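Local coordinates for ferrous iron transport protein B (Escherichia coli, PDB 3I8S) that takes up ferrous iron across the inner membrane in a GTP-driven system, the piece here being its cytosolic GTP-binding domain, at residues V55-L63 against D73-I81. Numbering follows the deposited sequence.
Sequences VDLPGTYSL and DEQIACHYI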
ATOM      1  N   VAL A  55     -12.437   7.406   0.139  1.00 22.52           N
ATOM      2  CA  VAL A  55     -11.536   8.544   0.133  1.00 24.34           C
ATOM      3  C   VAL A  55     -10.464   8.312  -0.920  1.00 25.53           C
ATOM      4  O   VAL A  55      -9.699   7.318  -0.863  1.00 26.04           O
ATOM      5  CB  VAL A  55     -10.882   8.746   1.544  1.00 24.37           C
ATOM      6  CG1 VAL A  55      -9.932   9.947   1.494  1.00 24.23           C
ATOM      7  CG2 VAL A  55     -11.953   8.908   2.615  1.00 25.07           C
ATOM      8  N   ASP A  56     -10.431   9.176  -1.906  1.00 25.98           N
ATOM      9  CA  ASP A  56      -9.505   9.016  -3.027  1.00 26.23           C
ATOM     10  C   ASP A  56      -8.156   9.593  -2.627  1.00 26.87           C
ATOM     11  O   ASP A  56      -8.044  10.809  -2.452  1.00 29.62           O
ATOM     12  CB  ASP A  56     -10.031   9.764  -4.244  1.00 26.72           C
ATOM     13  CG  ASP A  56      -9.117   9.608  -5.478  1.00 28.92           C
ATOM     14  OD1 ASP A  56      -8.470   8.568  -5.661  1.00 33.67           O
ATOM     15  OD2 ASP A  56      -9.123  10.544  -6.265  1.00 39.45           O
ATOM     16  N   LEU A  57      -7.131   8.787  -2.540  1.00 24.26           N
ATOM     17  CA  LEU A  57      -5.830   9.335  -2.116  1.00 24.85           C
ATOM     18  C   LEU A  57      -4.987   9.758  -3.345  1.00 25.29           C
ATOM     19  O   LEU A  57      -5.118   9.171  -4.421  1.00 25.09           O
ATOM     20  CB  LEU A  57      -5.101   8.313  -1.266  1.00 25.06           C
ATOM     21  CG  LEU A  57      -5.808   7.777  -0.032  1.00 25.84           C
ATOM     22  CD1 LEU A  57      -4.900   6.837   0.716  1.00 28.96           C
ATOM     23  CD2 LEU A  57      -6.307   8.958   0.829  1.00 25.80           C
ATOM     24  N   PRO A  58      -4.125  10.784  -3.191  1.00 23.58           N
ATOM     25  CA  PRO A  58      -3.340  11.214  -4.356  1.00 23.80           C
ATOM     26  C   PRO A  58      -2.486  10.065  -4.863  1.00 23.65           C
ATOM     27  O   PRO A  58      -2.076   9.221  -4.082  1.00 23.97           O
ATOM     28  CB  PRO A  58      -2.474  12.349  -3.811  1.00 23.90           C
ATOM     29  CG  PRO A  58      -3.158  12.809  -2.610  1.00 25.90           C
ATOM     30  CD  PRO A  58      -3.821  11.600  -2.009  1.00 24.18           C
ATOM     31  N   GLY A  59      -2.296   9.992  -6.169  1.00 23.37           N
ATOM     32  CA  GLY A  59      -1.493   8.923  -6.764  1.00 23.14           C
ATOM     33  C   GLY A  59      -0.073   9.012  -6.263  1.00 23.21           C
ATOM     34  O   GLY A  59       0.472  10.100  -6.122  1.00 21.12           O
ATOM     35  N   THR A  60       0.538   7.847  -6.018  1.00 23.28           N
ATOM     36  CA  THR A  60       1.876   7.777  -5.486  1.00 24.26           C
ATOM     37  C   THR A  60       2.560   6.428  -5.826  1.00 22.90           C
ATOM     38  O   THR A  60       1.884   5.418  -5.935  1.00 21.36           O
ATOM     39  CB  THR A  60       1.908   8.028  -3.932  1.00 25.11           C
ATOM     40  OG1 THR A  60       3.258   8.242  -3.525  1.00 27.94           O
ATOM     41  CG2 THR A  60       1.286   6.875  -3.113  1.00 27.11           C
ATOM     42  N   TYR A  61       3.885   6.484  -5.990  1.00 22.65           N
ATOM     43  CA  TYR A  61       4.707   5.301  -6.237  1.00 23.18           C
ATOM     44  C   TYR A  61       5.012   4.562  -4.915  1.00 22.61           C
ATOM     45  O   TYR A  61       5.194   3.355  -4.903  1.00 22.79           O
ATOM     46  CB  TYR A  61       6.015   5.689  -6.952  1.00 22.55           C
ATOM     47  CG  TYR A  61       6.976   4.537  -7.023  1.00 23.07           C
ATOM     48  CD1 TYR A  61       6.738   3.450  -7.855  1.00 23.75           C
ATOM     49  CD2 TYR A  61       8.150   4.535  -6.250  1.00 22.54           C
ATOM     50  CE1 TYR A  61       7.622   2.364  -7.891  1.00 23.88           C
ATOM     51  CE2 TYR A  61       9.007   3.459  -6.269  1.00 23.87           C
ATOM     52  CZ  TYR A  61       8.775   2.408  -7.108  1.00 23.41           C
ATOM     53  OH  TYR A  61       9.666   1.354  -7.090  1.00 25.00           O
ATOM     54  N   SER A  62       5.045   5.313  -3.805  1.00 23.39           N
ATOM     55  CA  SER A  62       5.415   4.779  -2.514  1.00 24.37           C
ATOM     56  C   SER A  62       4.867   5.647  -1.379  1.00 24.80           C
ATOM     57  O   SER A  62       4.261   6.679  -1.632  1.00 27.73           O
ATOM     58  CB  SER A  62       6.939   4.665  -2.380  1.00 23.59           C
ATOM     59  OG  SER A  62       7.538   5.894  -2.027  1.00 26.70           O
ATOM     60  N   LEU A  63       5.128   5.210  -0.156  1.00 24.67           N
ATOM     61  CA  LEU A  63       4.793   5.960   1.042  1.00 25.43           C
ATOM     62  C   LEU A  63       6.057   6.574   1.655  1.00 26.30           C
ATOM     63  O   LEU A  63       6.013   7.126   2.769  1.00 27.94           O
ATOM     64  CB  LEU A  63       4.109   5.032   2.051  1.00 24.74           C
ATOM     65  CG  LEU A  63       2.758   4.451   1.606  1.00 27.12           C
ATOM     66  CD1 LEU A  63       2.086   3.662   2.707  1.00 27.95           C
ATOM     67  CD2 LEU A  63       1.810   5.465   1.046  1.00 24.33           C
ATOM     68  N   ASP A  73       1.971  14.711  -2.606  1.00 33.22           N
ATOM     69  CA  ASP A  73       1.017  13.620  -2.885  1.00 32.51           C
ATOM     70  C   ASP A  73       1.353  12.366  -2.070  1.00 31.34           C
ATOM     71  O   ASP A  73       0.482  11.754  -1.476  1.00 32.16           O
ATOM     72  CB  ASP A  73       0.956  13.297  -4.399  1.00 32.26           C
ATOM     73  CG  ASP A  73       0.123  14.308  -5.213  1.00 36.01           C
ATOM     74  OD1 ASP A  73      -0.318  15.373  -4.706  1.00 40.40           O
ATOM     75  OD2 ASP A  73      -0.092  14.057  -6.429  1.00 40.81           O
ATOM     76  N   GLU A  74       2.621  11.982  -2.045  1.00 30.43           N
ATOM     77  CA  GLU A  74       3.123  10.858  -1.254  1.00 29.40           C
ATOM     78  C   GLU A  74       3.013  10.990   0.284  1.00 28.17           C
ATOM     79  O   GLU A  74       2.684  10.016   1.010  1.00 26.86           O
ATOM     80  CB  GLU A  74       4.576  10.623  -1.670  1.00 31.02           C
ATOM     81  CG  GLU A  74       5.358   9.560  -0.947  1.00 31.08           C
ATOM     82  CD  GLU A  74       5.699   9.912   0.479  1.00 36.21           C
ATOM     83  OE1 GLU A  74       6.396  10.924   0.687  1.00 39.22           O
ATOM     84  OE2 GLU A  74       5.295   9.153   1.401  1.00 41.26           O
ATOM     85  N   GLN A  75       3.320  12.166   0.800  1.00 26.48           N
ATOM     86  CA  GLN A  75       3.180  12.380   2.255  1.00 26.51           C
ATOM     87  C   GLN A  75       1.721  12.384   2.688  1.00 24.84           C
ATOM     88  O   GLN A  75       1.365  11.868   3.751  1.00 21.57           O
ATOM     89  CB  GLN A  75       3.869  13.656   2.654  1.00 25.75           C
ATOM     90  CG  GLN A  75       5.348  13.514   2.409  1.00 27.34           C
ATOM     91  CD  GLN A  75       6.158  14.668   2.798  1.00 27.92           C
ATOM     92  OE1 GLN A  75       5.683  15.808   2.929  1.00 27.44           O
ATOM     93  NE2 GLN A  75       7.456  14.402   2.973  1.00 31.23           N
ATOM     94  N   ILE A  76       0.874  12.942   1.830  1.00 25.17           N
ATOM     95  CA  ILE A  76      -0.574  12.945   2.097  1.00 25.31           C
ATOM     96  C   ILE A  76      -1.141  11.527   2.204  1.00 25.21           C
ATOM     97  O   ILE A  76      -1.900  11.183   3.134  1.00 23.70           O
ATOM     98  CB  ILE A  76      -1.329  13.781   1.023  1.00 25.80           C
ATOM     99  CG1 ILE A  76      -1.007  15.247   1.196  1.00 25.44           C
ATOM    100  CG2 ILE A  76      -2.839  13.500   1.077  1.00 26.27           C
ATOM    101  CD1 ILE A  76      -1.295  16.167  -0.038  1.00 24.93           C
ATOM    102  N   ALA A  77      -0.749  10.696   1.240  1.00 24.64           N
ATOM    103  CA  ALA A  77      -1.138   9.320   1.210  1.00 24.97           C
ATOM    104  C   ALA A  77      -0.659   8.621   2.470  1.00 24.60           C
ATOM    105  O   ALA A  77      -1.456   7.991   3.162  1.00 24.74           O
ATOM    106  CB  ALA A  77      -0.560   8.639  -0.047  1.00 25.05           C
ATOM    107  N   CYS A  78       0.624   8.719   2.773  1.00 24.86           N
ATOM    108  CA  CYS A  78       1.188   8.122   3.961  1.00 23.78           C
ATOM    109  C   CYS A  78       0.509   8.589   5.281  1.00 23.47           C
ATOM    110  O   CYS A  78       0.190   7.812   6.159  1.00 23.19           O
ATOM    111  CB  CYS A  78       2.671   8.469   4.001  1.00 25.45           C
ATOM    112  SG  CYS A  78       3.547   7.646   5.283  1.00 28.83           S
ATOM    113  N   HIS A  79       0.286   9.883   5.392  1.00 22.36           N
ATOM    114  CA  HIS A  79      -0.282  10.431   6.593  1.00 21.39           C
ATOM    115  C   HIS A  79      -1.707   9.873   6.785  1.00 21.52           C
ATOM    116  O   HIS A  79      -2.082   9.478   7.873  1.00 22.26           O
ATOM    117  CB  HIS A  79      -0.302  11.945   6.466  1.00 20.91           C
ATOM    118  CG  HIS A  79      -1.032  12.631   7.568  1.00 19.89           C
ATOM    119  ND1 HIS A  79      -2.372  12.927   7.494  1.00 22.26           N
ATOM    120  CD2 HIS A  79      -0.633  13.007   8.796  1.00 22.47           C
ATOM    121  CE1 HIS A  79      -2.751  13.515   8.606  1.00 22.09           C
ATOM    122  NE2 HIS A  79      -1.714  13.580   9.414  1.00 21.56           N
ATOM    123  N   TYR A  80      -2.493   9.821   5.726  1.00 21.49           N
ATOM    124  CA  TYR A  80      -3.845   9.239   5.847  1.00 22.03           C
ATOM    125  C   TYR A  80      -3.803   7.779   6.275  1.00 21.95           C
ATOM    126  O   TYR A  80      -4.491   7.337   7.187  1.00 21.50           O
ATOM    127  CB  TYR A  80      -4.576   9.321   4.524  1.00 22.70           C
ATOM    128  CG  TYR A  80      -6.004   8.857   4.643  1.00 22.63           C
ATOM    129  CD1 TYR A  80      -6.980   9.704   5.164  1.00 24.68           C
ATOM    130  CD2 TYR A  80      -6.357   7.573   4.265  1.00 24.65           C
ATOM    131  CE1 TYR A  80      -8.307   9.254   5.303  1.00 25.72           C
ATOM    132  CE2 TYR A  80      -7.661   7.111   4.383  1.00 24.12           C
ATOM    133  CZ  TYR A  80      -8.635   7.978   4.871  1.00 26.09           C
ATOM    134  OH  TYR A  80      -9.935   7.489   5.051  1.00 28.26           O
ATOM    135  N   ILE A  81      -2.925   7.042   5.639  1.00 23.52           N
ATOM    136  CA  ILE A  81      -2.855   5.598   5.862  0.50 23.61           C
ATOM    137  C   ILE A  81      -2.461   5.342   7.340  1.00 24.01           C
ATOM    138  O   ILE A  81      -3.049   4.481   8.005  1.00 24.73           O
ATOM    139  CB  ILE A  81      -1.941   4.933   4.749  0.50 24.08           C
ATOM    140  CG1 ILE A  81      -2.432   5.269   3.297  0.50 23.81           C
ATOM    141  CG2 ILE A  81      -1.779   3.423   4.937  0.50 23.97           C
ATOM    142  CD1 ILE A  81      -3.568   4.432   2.731  0.50 28.49           C
TER
HETATM  143  O   HOH W   1       0.332  11.975  -8.012  1.00 27.35           O
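Tyr80 lies against Val55 and Leu57. The side chain leaves the helix with CG opposite the backbone N (chi1 -175°), which carries the ring from helix 72-83 to the end of strand 51-56. Tyr80 CB meets Leu57 CD2 at 4.1 Å. CG and CD2 meet the same methyl, which sits over the ring face 4.1 Å from the Tyr80 centroid, a CH-pi contact. CE1 and CZ touch Val55 CG1, on that same face. At the tip, Tyr80 OH reaches Val55 CG2 at 3.5 Å. With an alanine in its place the ring would be gone, which would probably open a gap beneath Val55 and leave the Leu57 methyl without its aromatic face.

Further along, Pro58 packs on Asp73 and Ile76, its CD 3.8 Å from Ile76 CG2. One water donates to Gly59 O (2.7 Å) and to Asp73 OD2 (2.6 Å), tying loop to helix. Thr60 OG1 donates to Ser62 O at 2.7 Å, in the carbonyl plane. Leu63 CD2 touches Ala77 CB. Leu57 O also accepts from Lys16 of the P-loop. The contact therefore seats the DxxG (G3) segment of the GTPase, a predicted GTP-binding site, on the following helix largely through apolar side chains.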